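Local coordinates for protein poly-beta-hydroxybuterate polymerase (Cupriavidus necator, PDB 5T6O) that is the alpha/beta hydrolase catalytic domain of a class I polyhydroxybutyrate synthase, which probably polymerises hydroxybutyryl units from their coenzyme A thioester, at residues 273-278 with 345-350; 287-292 with 334-339. The protein carries 1 engineered substitution. All coordinates share one frame; numbering follows the deposited sequence.

Contact 1: residues 273-278 with 345-350; sequences YIYGSR and GSWWPD. With SO4 (sulfate ion), chain B.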
ATOM      1  N   TYR A 273      21.317  17.433 -10.202  1.00 24.47           N
ATOM      2  CA  TYR A 273      20.006  17.202 -10.803  1.00 24.90           C
ATOM      3  C   TYR A 273      19.589  15.767 -10.511  1.00 25.80           C
ATOM      4  O   TYR A 273      20.309  14.828 -10.871  1.00 28.63           O
ATOM      5  CB  TYR A 273      20.071  17.438 -12.310  1.00 25.60           C
ATOM      6  CG  TYR A 273      18.758  17.483 -13.074  1.00 26.96           C
ATOM      7  CD1 TYR A 273      18.124  16.311 -13.513  1.00 24.20           C
ATOM      8  CD2 TYR A 273      18.208  18.703 -13.446  1.00 27.09           C
ATOM      9  CE1 TYR A 273      16.933  16.364 -14.256  1.00 26.03           C
ATOM     10  CE2 TYR A 273      17.032  18.765 -14.183  1.00 26.48           C
ATOM     11  CZ  TYR A 273      16.408  17.597 -14.593  1.00 27.08           C
ATOM     12  OH  TYR A 273      15.242  17.689 -15.327  1.00 27.55           O
ATOM     13  N   ILE A 274      18.438  15.600  -9.864  1.00 25.19           N
ATOM     14  CA  ILE A 274      17.983  14.308  -9.358  1.00 25.99           C
ATOM     15  C   ILE A 274      16.682  13.965 -10.059  1.00 25.01           C
ATOM     16  O   ILE A 274      15.710  14.729  -9.974  1.00 24.01           O
ATOM     17  CB  ILE A 274      17.784  14.323  -7.831  1.00 25.02           C
ATOM     18  CG1 ILE A 274      19.054  14.819  -7.135  1.00 29.20           C
ATOM     19  CG2 ILE A 274      17.431  12.910  -7.346  1.00 29.62           C
ATOM     20  CD1 ILE A 274      18.840  15.276  -5.680  1.00 29.42           C
ATOM     21  N   TYR A 275      16.663  12.831 -10.759  1.00 25.57           N
ATOM     22  CA  TYR A 275      15.531  12.450 -11.590  1.00 28.21           C
ATOM     23  C   TYR A 275      14.971  11.108 -11.125  1.00 22.68           C
ATOM     24  O   TYR A 275      15.722  10.180 -10.815  1.00 21.96           O
ATOM     25  CB  TYR A 275      15.914  12.361 -13.103  1.00 28.10           C
ATOM     26  CG  TYR A 275      14.786  11.727 -13.856  1.00 28.30           C
ATOM     27  CD1 TYR A 275      13.708  12.490 -14.293  1.00 25.19           C
ATOM     28  CD2 TYR A 275      14.741  10.346 -14.055  1.00 26.38           C
ATOM     29  CE1 TYR A 275      12.630  11.899 -14.916  1.00 24.51           C
ATOM     30  CE2 TYR A 275      13.662   9.756 -14.677  1.00 23.17           C
ATOM     31  CZ  TYR A 275      12.612  10.537 -15.091  1.00 26.16           C
ATOM     32  OH  TYR A 275      11.536   9.935 -15.685  1.00 23.30           O
ATOM     33  N   GLY A 276      13.650  10.987 -11.122  1.00 21.99           N
ATOM     34  CA  GLY A 276      13.016   9.694 -10.940  1.00 23.28           C
ATOM     35  C   GLY A 276      11.754   9.606 -11.777  1.00 24.02           C
ATOM     36  O   GLY A 276      11.234  10.617 -12.251  1.00 26.36           O
ATOM     37  N   SER A 277      11.259   8.378 -11.950  1.00 23.91           N
ATOM     38  CA  SER A 277      10.050   8.122 -12.728  1.00 22.82           C
ATOM     39  C   SER A 277       8.913   7.653 -11.818  1.00 23.97           C
ATOM     40  O   SER A 277       9.113   6.816 -10.930  1.00 23.94           O
ATOM     41  CB  SER A 277      10.309   7.079 -13.820  1.00 23.32           C
ATOM     42  OG  SER A 277      11.264   7.542 -14.768  1.00 23.83           O
ATOM     43  N   ARG A 278       7.710   8.171 -12.059  1.00 23.60           N
ATOM     44  CA  ARG A 278       6.647   8.022 -11.063  1.00 23.47           C
ATOM     45  C   ARG A 278       6.193   6.570 -10.883  1.00 29.12           C
ATOM     46  O   ARG A 278       5.881   6.152  -9.758  1.00 25.83           O
ATOM     47  CB  ARG A 278       5.453   8.894 -11.429  1.00 24.46           C
ATOM     48  CG  ARG A 278       4.406   8.827 -10.340  1.00 29.83           C
ATOM     49  CD  ARG A 278       3.410   9.928 -10.465  1.00 30.83           C
ATOM     50  NE  ARG A 278       2.454   9.847  -9.375  1.00 32.18           N
ATOM     51  CZ  ARG A 278       1.354  10.581  -9.323  1.00 29.48           C
ATOM     52  NH1 ARG A 278       1.105  11.440 -10.307  1.00 26.03           N
ATOM     53  NH2 ARG A 278       0.512  10.450  -8.303  1.00 27.39           N
ATOM     54  N   GLY A 345       4.917  16.533 -21.869  1.00 26.58           N
ATOM     55  CA  GLY A 345       6.034  16.017 -22.632  1.00 26.15           C
ATOM     56  C   GLY A 345       7.261  15.689 -21.796  1.00 28.13           C
ATOM     57  O   GLY A 345       7.226  15.540 -20.571  1.00 27.39           O
ATOM     58  N   SER A 346       8.376  15.601 -22.504  1.00 29.05           N
ATOM     59  CA  SER A 346       9.612  15.068 -21.951  1.00 24.22           C
ATOM     60  C   SER A 346      10.251  16.020 -20.948  1.00 22.70           C
ATOM     61  O   SER A 346      10.175  17.247 -21.083  1.00 23.60           O
ATOM     62  CB  SER A 346      10.604  14.798 -23.085  1.00 26.46           C
ATOM     63  OG  SER A 346      11.886  14.477 -22.561  1.00 27.59           O
ATOM     64  N   TRP A 347      10.922  15.430 -19.949  1.00 26.06           N
ATOM     65  CA  TRP A 347      11.771  16.175 -19.030  1.00 22.54           C
ATOM     66  C   TRP A 347      13.154  16.456 -19.605  1.00 25.85           C
ATOM     67  O   TRP A 347      13.909  17.217 -18.994  1.00 25.35           O
ATOM     68  CB  TRP A 347      11.910  15.410 -17.705  1.00 23.32           C
ATOM     69  CG  TRP A 347      12.545  14.044 -17.876  1.00 23.80           C
ATOM     70  CD1 TRP A 347      11.905  12.862 -18.153  1.00 24.94           C
ATOM     71  CD2 TRP A 347      13.949  13.733 -17.823  1.00 26.10           C
ATOM     72  NE1 TRP A 347      12.824  11.840 -18.265  1.00 24.16           N
ATOM     73  CE2 TRP A 347      14.082  12.349 -18.069  1.00 26.68           C
ATOM     74  CE3 TRP A 347      15.103  14.491 -17.589  1.00 22.06           C
ATOM     75  CZ2 TRP A 347      15.331  11.702 -18.077  1.00 22.74           C
ATOM     76  CZ3 TRP A 347      16.330  13.856 -17.606  1.00 25.46           C
ATOM     77  CH2 TRP A 347      16.436  12.472 -17.850  1.00 23.25           C
ATOM     78  N   TRP A 348      13.511  15.876 -20.758  1.00 22.76           N
ATOM     79  CA  TRP A 348      14.869  16.071 -21.267  1.00 24.89           C
ATOM     80  C   TRP A 348      15.197  17.542 -21.492  1.00 23.52           C
ATOM     81  O   TRP A 348      16.308  17.953 -21.111  1.00 26.90           O
ATOM     82  CB  TRP A 348      15.110  15.273 -22.562  1.00 23.02           C
ATOM     83  CG  TRP A 348      15.179  13.780 -22.386  1.00 25.28           C
ATOM     84  CD1 TRP A 348      14.870  13.059 -21.265  1.00 24.61           C
ATOM     85  CD2 TRP A 348      15.619  12.838 -23.364  1.00 25.58           C
ATOM     86  NE1 TRP A 348      15.062  11.711 -21.503  1.00 26.80           N
ATOM     87  CE2 TRP A 348      15.520  11.553 -22.787  1.00 22.33           C
ATOM     88  CE3 TRP A 348      16.068  12.957 -24.682  1.00 22.88           C
ATOM     89  CZ2 TRP A 348      15.869  10.399 -23.477  1.00 22.17           C
ATOM     90  CZ3 TRP A 348      16.415  11.802 -25.374  1.00 26.72           C
ATOM     91  CH2 TRP A 348      16.318  10.539 -24.764  1.00 24.47           C
ATOM     92  N   PRO A 349      14.322  18.375 -22.083  1.00 27.80           N
ATOM     93  CA  PRO A 349      14.671  19.799 -22.223  1.00 28.58           C
ATOM     94  C   PRO A 349      14.909  20.502 -20.899  1.00 27.51           C
ATOM     95  O   PRO A 349      15.749  21.409 -20.837  1.00 28.02           O
ATOM     96  CB  PRO A 349      13.458  20.386 -22.962  1.00 30.40           C
ATOM     97  CG  PRO A 349      12.921  19.238 -23.749  1.00 33.53           C
ATOM     98  CD  PRO A 349      13.090  18.054 -22.830  1.00 27.54           C
ATOM     99  N   ASP A 350      14.192  20.117 -19.842  1.00 26.91           N
ATOM    100  CA  ASP A 350      14.439  20.698 -18.528  1.00 30.29           C
ATOM    101  C   ASP A 350      15.857  20.402 -18.074  1.00 26.86           C
ATOM    102  O   ASP A 350      16.589  21.292 -17.619  1.00 27.12           O
ATOM    103  CB  ASP A 350      13.439  20.142 -17.516  1.00 27.85           C
ATOM    104  CG  ASP A 350      13.587  20.773 -16.141  1.00 34.63           C
ATOM    105  OD1 ASP A 350      14.453  20.323 -15.356  1.00 28.59           O
ATOM    106  OD2 ASP A 350      12.831  21.720 -15.839  1.00 28.71           O
TER
HETATM  107  S   SO4 B 601       2.203   8.125  -6.056  1.00 59.50           S
HETATM  108  O1  SO4 B 601       1.393   9.341  -6.070  1.00 64.49           O
HETATM  109  O2  SO4 B 601       1.375   7.025  -5.561  1.00 67.24           O
HETATM  110  O3  SO4 B 601       2.656   7.807  -7.410  1.00 57.87           O
HETATM  111  O4  SO4 B 601       3.354   8.321  -5.170  1.00 45.10           O
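Tyr275 and Trp347 form an offset stack. The phenol ring lies over one face of the five-membered ring of the indole, with centroids 4.0 Å apart and planes at 22°. Tyr275 CE1 comes within 3.4 Å of Trp347 NE1. Trp348 CD1 sits over the other face of the Trp347 ring, 3.3 Å above its plane, so the indole is packed between two aromatic residues. The second link is polar. Tyr273 OH donates to Asp350 OD1 at 2.7 Å. It meets that oxygen on the anti side, 26° out of the carboxylate plane. With Asp350 CG anti to the backbone N (chi1 -176°), the carboxylate reaches back to the phenol.

Tyr273 and Tyr275 are on strand 272-277 of the central alpha/beta hydrolase sheet. Both side chains point toward residues 345-350, Tyr275 to Trp347 in the loop and Tyr273, edge on, to Asp350 in the helix. Further bonds hold the first shell. Trp347 NE1 donates to the carbonyl of Gly311, and Asp350 OD2 forms a salt bridge with Arg300. Tyr275 OH donates to Ser277 OG at 2.6 Å, which fixes the outer end of the stacked phenol. Ser346 OG accepts from Trp348 N at 2.8 Å, a capping bond at the turn into the helix.

Contact 2: residues 287-292 with 334-339; sequences AAYAST and QQWLAG
The short helix 285-289 and helix 333-339 pack together on one side of the central sheet, joined by Tyr289 and Trp336. Tyr289 CE1 lies 3.5 Å from Trp336 CD1. CE1 is over a face of the indole, near its CG and CD1 atoms. The Tyr289 ring and the five-membered ring of Trp336 meet obliquely, with planes at 51° and centroids 5.0 Å apart. Tyr289 OH lies beside the five-membered ring, 3.5 Å from Trp336 CB. Both side chains extend with CG anti to the backbone N (chi1 -175° for Tyr289, -178° for Trp336), which carries each ring toward the opposing helix.

This is packing within the alpha/beta hydrolase fold. Phe301, on the neighbouring strand 299-304, meets both rings edge-to-face, so three aromatic residues join two helices to the sheet. The phenol hydroxyl of Tyr289 is satisfied by the carbonyl of Pro330. On the other helix, Trp336 also touches Leu303 and Trp324. Behind Tyr289 the chain tightens into a 3-10 turn. Tyr289 O accepts from Thr292 N at 2.8 Å and from Thr292 OG1 at 2.7 Å. The Thr292 hydroxyl oxygen also lies 3.7 Å above one face of the Tyr289 ring, offset toward the rim.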
ATOM      1  N   ALA A 287      12.138   6.915  -3.333  1.00 29.68           N
ATOM      2  CA  ALA A 287      13.488   6.538  -2.919  1.00 29.21           C
ATOM      3  C   ALA A 287      14.526   7.421  -3.593  1.00 27.03           C
ATOM      4  O   ALA A 287      15.476   7.872  -2.947  1.00 31.76           O
ATOM      5  CB  ALA A 287      13.748   5.060  -3.236  1.00 27.99           C
ATOM      6  N   ALA A 288      14.356   7.689  -4.893  1.00 26.54           N
ATOM      7  CA  ALA A 288      15.198   8.688  -5.545  1.00 29.99           C
ATOM      8  C   ALA A 288      15.078  10.034  -4.848  1.00 25.38           C
ATOM      9  O   ALA A 288      16.086  10.711  -4.616  1.00 30.59           O
ATOM     10  CB  ALA A 288      14.824   8.824  -7.020  1.00 28.72           C
ATOM     11  N   TYR A 289      13.850  10.430  -4.490  1.00 22.82           N
ATOM     12  CA  TYR A 289      13.649  11.730  -3.853  1.00 26.82           C
ATOM     13  C   TYR A 289      14.399  11.824  -2.535  1.00 29.06           C
ATOM     14  O   TYR A 289      14.841  12.914  -2.144  1.00 31.52           O
ATOM     15  CB  TYR A 289      12.161  11.987  -3.624  1.00 27.68           C
ATOM     16  CG  TYR A 289      11.878  13.369  -3.081  1.00 33.17           C
ATOM     17  CD1 TYR A 289      11.818  14.461  -3.933  1.00 32.10           C
ATOM     18  CD2 TYR A 289      11.681  13.582  -1.721  1.00 28.14           C
ATOM     19  CE1 TYR A 289      11.572  15.727  -3.455  1.00 29.79           C
ATOM     20  CE2 TYR A 289      11.437  14.860  -1.222  1.00 27.98           C
ATOM     21  CZ  TYR A 289      11.380  15.925  -2.107  1.00 32.98           C
ATOM     22  OH  TYR A 289      11.138  17.201  -1.657  1.00 29.89           O
ATOM     23  N   ALA A 290      14.533  10.696  -1.828  1.00 27.14           N
ATOM     24  CA  ALA A 290      15.249  10.680  -0.564  1.00 29.27           C
ATOM     25  C   ALA A 290      16.694  11.155  -0.701  1.00 28.44           C
ATOM     26  O   ALA A 290      17.298  11.549   0.303  1.00 30.97           O
ATOM     27  CB  ALA A 290      15.202   9.274   0.039  1.00 29.68           C
ATOM     28  N   SER A 291      17.269  11.137  -1.913  1.00 26.85           N
ATOM     29  CA  SER A 291      18.594  11.726  -2.090  1.00 30.31           C
ATOM     30  C   SER A 291      18.624  13.207  -1.731  1.00 33.46           C
ATOM     31  O   SER A 291      19.696  13.721  -1.396  1.00 26.67           O
ATOM     32  CB  SER A 291      19.084  11.545  -3.530  1.00 28.36           C
ATOM     33  OG  SER A 291      19.194  10.169  -3.858  1.00 29.22           O
ATOM     34  N   THR A 292      17.486  13.910  -1.787  1.00 30.46           N
ATOM     35  CA  THR A 292      17.505  15.337  -1.476  1.00 27.36           C
ATOM     36  C   THR A 292      17.817  15.606  -0.010  1.00 27.01           C
ATOM     37  O   THR A 292      18.155  16.740   0.343  1.00 32.73           O
ATOM     38  CB  THR A 292      16.170  16.013  -1.816  1.00 34.26           C
ATOM     39  OG1 THR A 292      15.111  15.412  -1.059  1.00 35.54           O
ATOM     40  CG2 THR A 292      15.863  15.909  -3.303  1.00 26.53           C
ATOM     41  N   GLN A 334       5.489  13.210  -0.737  1.00 33.92           N
ATOM     42  CA  GLN A 334       4.098  13.527  -1.034  1.00 38.75           C
ATOM     43  C   GLN A 334       3.858  15.026  -0.963  1.00 35.26           C
ATOM     44  O   GLN A 334       3.093  15.577  -1.766  1.00 35.21           O
ATOM     45  CB  GLN A 334       3.168  12.779  -0.083  1.00 44.23           C
ATOM     46  CG  GLN A 334       1.837  12.417  -0.718  1.00 62.12           C
ATOM     47  CD  GLN A 334       2.000  11.726  -2.072  1.00 70.86           C
ATOM     48  OE1 GLN A 334       2.793  10.793  -2.229  1.00 74.83           O
ATOM     49  NE2 GLN A 334       1.246  12.190  -3.058  1.00 76.17           N
ATOM     50  N   GLN A 335       4.506  15.704  -0.011  1.00 34.07           N
ATOM     51  CA  GLN A 335       4.438  17.162   0.033  1.00 34.95           C
ATOM     52  C   GLN A 335       5.037  17.772  -1.224  1.00 33.67           C
ATOM     53  O   GLN A 335       4.520  18.768  -1.748  1.00 36.72           O
ATOM     54  CB  GLN A 335       5.161  17.700   1.271  1.00 43.72           C
ATOM     55  CG  GLN A 335       4.436  17.497   2.579  1.00 55.79           C
ATOM     56  CD  GLN A 335       3.528  18.658   2.942  1.00 64.63           C
ATOM     57  OE1 GLN A 335       3.747  19.341   3.945  1.00 71.34           O
ATOM     58  NE2 GLN A 335       2.498  18.882   2.137  1.00 62.04           N
ATOM     59  N   TRP A 336       6.129  17.188  -1.726  1.00 34.24           N
ATOM     60  CA  TRP A 336       6.729  17.685  -2.961  1.00 33.33           C
ATOM     61  C   TRP A 336       5.742  17.578  -4.113  1.00 33.18           C
ATOM     62  O   TRP A 336       5.511  18.545  -4.851  1.00 27.83           O
ATOM     63  CB  TRP A 336       8.008  16.908  -3.289  1.00 29.92           C
ATOM     64  CG  TRP A 336       8.686  17.432  -4.528  1.00 28.04           C
ATOM     65  CD1 TRP A 336       9.624  18.423  -4.583  1.00 31.98           C
ATOM     66  CD2 TRP A 336       8.471  17.012  -5.889  1.00 27.26           C
ATOM     67  NE1 TRP A 336      10.003  18.649  -5.884  1.00 32.39           N
ATOM     68  CE2 TRP A 336       9.313  17.799  -6.706  1.00 29.29           C
ATOM     69  CE3 TRP A 336       7.653  16.047  -6.493  1.00 29.41           C
ATOM     70  CZ2 TRP A 336       9.363  17.651  -8.102  1.00 29.75           C
ATOM     71  CZ3 TRP A 336       7.691  15.904  -7.881  1.00 26.06           C
ATOM     72  CH2 TRP A 336       8.552  16.694  -8.670  1.00 29.56           C
ATOM     73  N   LEU A 337       5.134  16.405  -4.265  1.00 32.06           N
ATOM     74  CA  LEU A 337       4.196  16.190  -5.356  1.00 34.13           C
ATOM     75  C   LEU A 337       2.959  17.068  -5.224  1.00 31.15           C
ATOM     76  O   LEU A 337       2.435  17.548  -6.236  1.00 31.92           O
ATOM     77  CB  LEU A 337       3.819  14.711  -5.406  1.00 32.64           C
ATOM     78  CG  LEU A 337       2.993  14.265  -6.606  1.00 30.38           C
ATOM     79  CD1 LEU A 337       3.639  14.694  -7.904  1.00 27.78           C
ATOM     80  CD2 LEU A 337       2.851  12.749  -6.535  1.00 41.59           C
ATOM     81  N   ALA A 338       2.504  17.337  -3.991  1.00 28.60           N
ATOM     82  CA  ALA A 338       1.311  18.162  -3.813  1.00 31.10           C
ATOM     83  C   ALA A 338       1.507  19.572  -4.361  1.00 31.87           C
ATOM     84  O   ALA A 338       0.559  20.178  -4.876  1.00 33.05           O
ATOM     85  CB  ALA A 338       0.922  18.216  -2.333  1.00 37.23           C
ATOM     86  N   GLY A 339       2.721  20.114  -4.258  1.00 33.42           N
ATOM     87  CA  GLY A 339       3.000  21.440  -4.775  1.00 30.45           C
ATOM     88  C   GLY A 339       3.569  21.461  -6.172  1.00 32.52           C
ATOM     89  O   GLY A 339       3.776  22.540  -6.741  1.00 33.12           O
TER

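The centres of contacts 1 and 2 are about 14 Å apart. They lie on opposite faces of the sheet, on the same side of the chain's centre. Tyr273 and Tyr275 point to one face of strand 272-277, and Ile274 points to the other. Helix 285-289 of contact 2 follows that strand in the chain. The two contacts touch directly: Ile274 CD1 packs 3.9 Å from Thr292 CG2, and Arg278 NH2 lies 3.7 Å from Leu337 CD2. Arg278 also donates to a sulfate ion, probably from the crystallisation liquor, through NE to O3 (2.8 Å) and NH2 to O1 (2.6 Å). Trp285 NE1, at the start of helix 285-289, binds the same ion. This region borders a second subunit, whose Asp163 pairs with Arg278 and whose Val162 packs on Leu337.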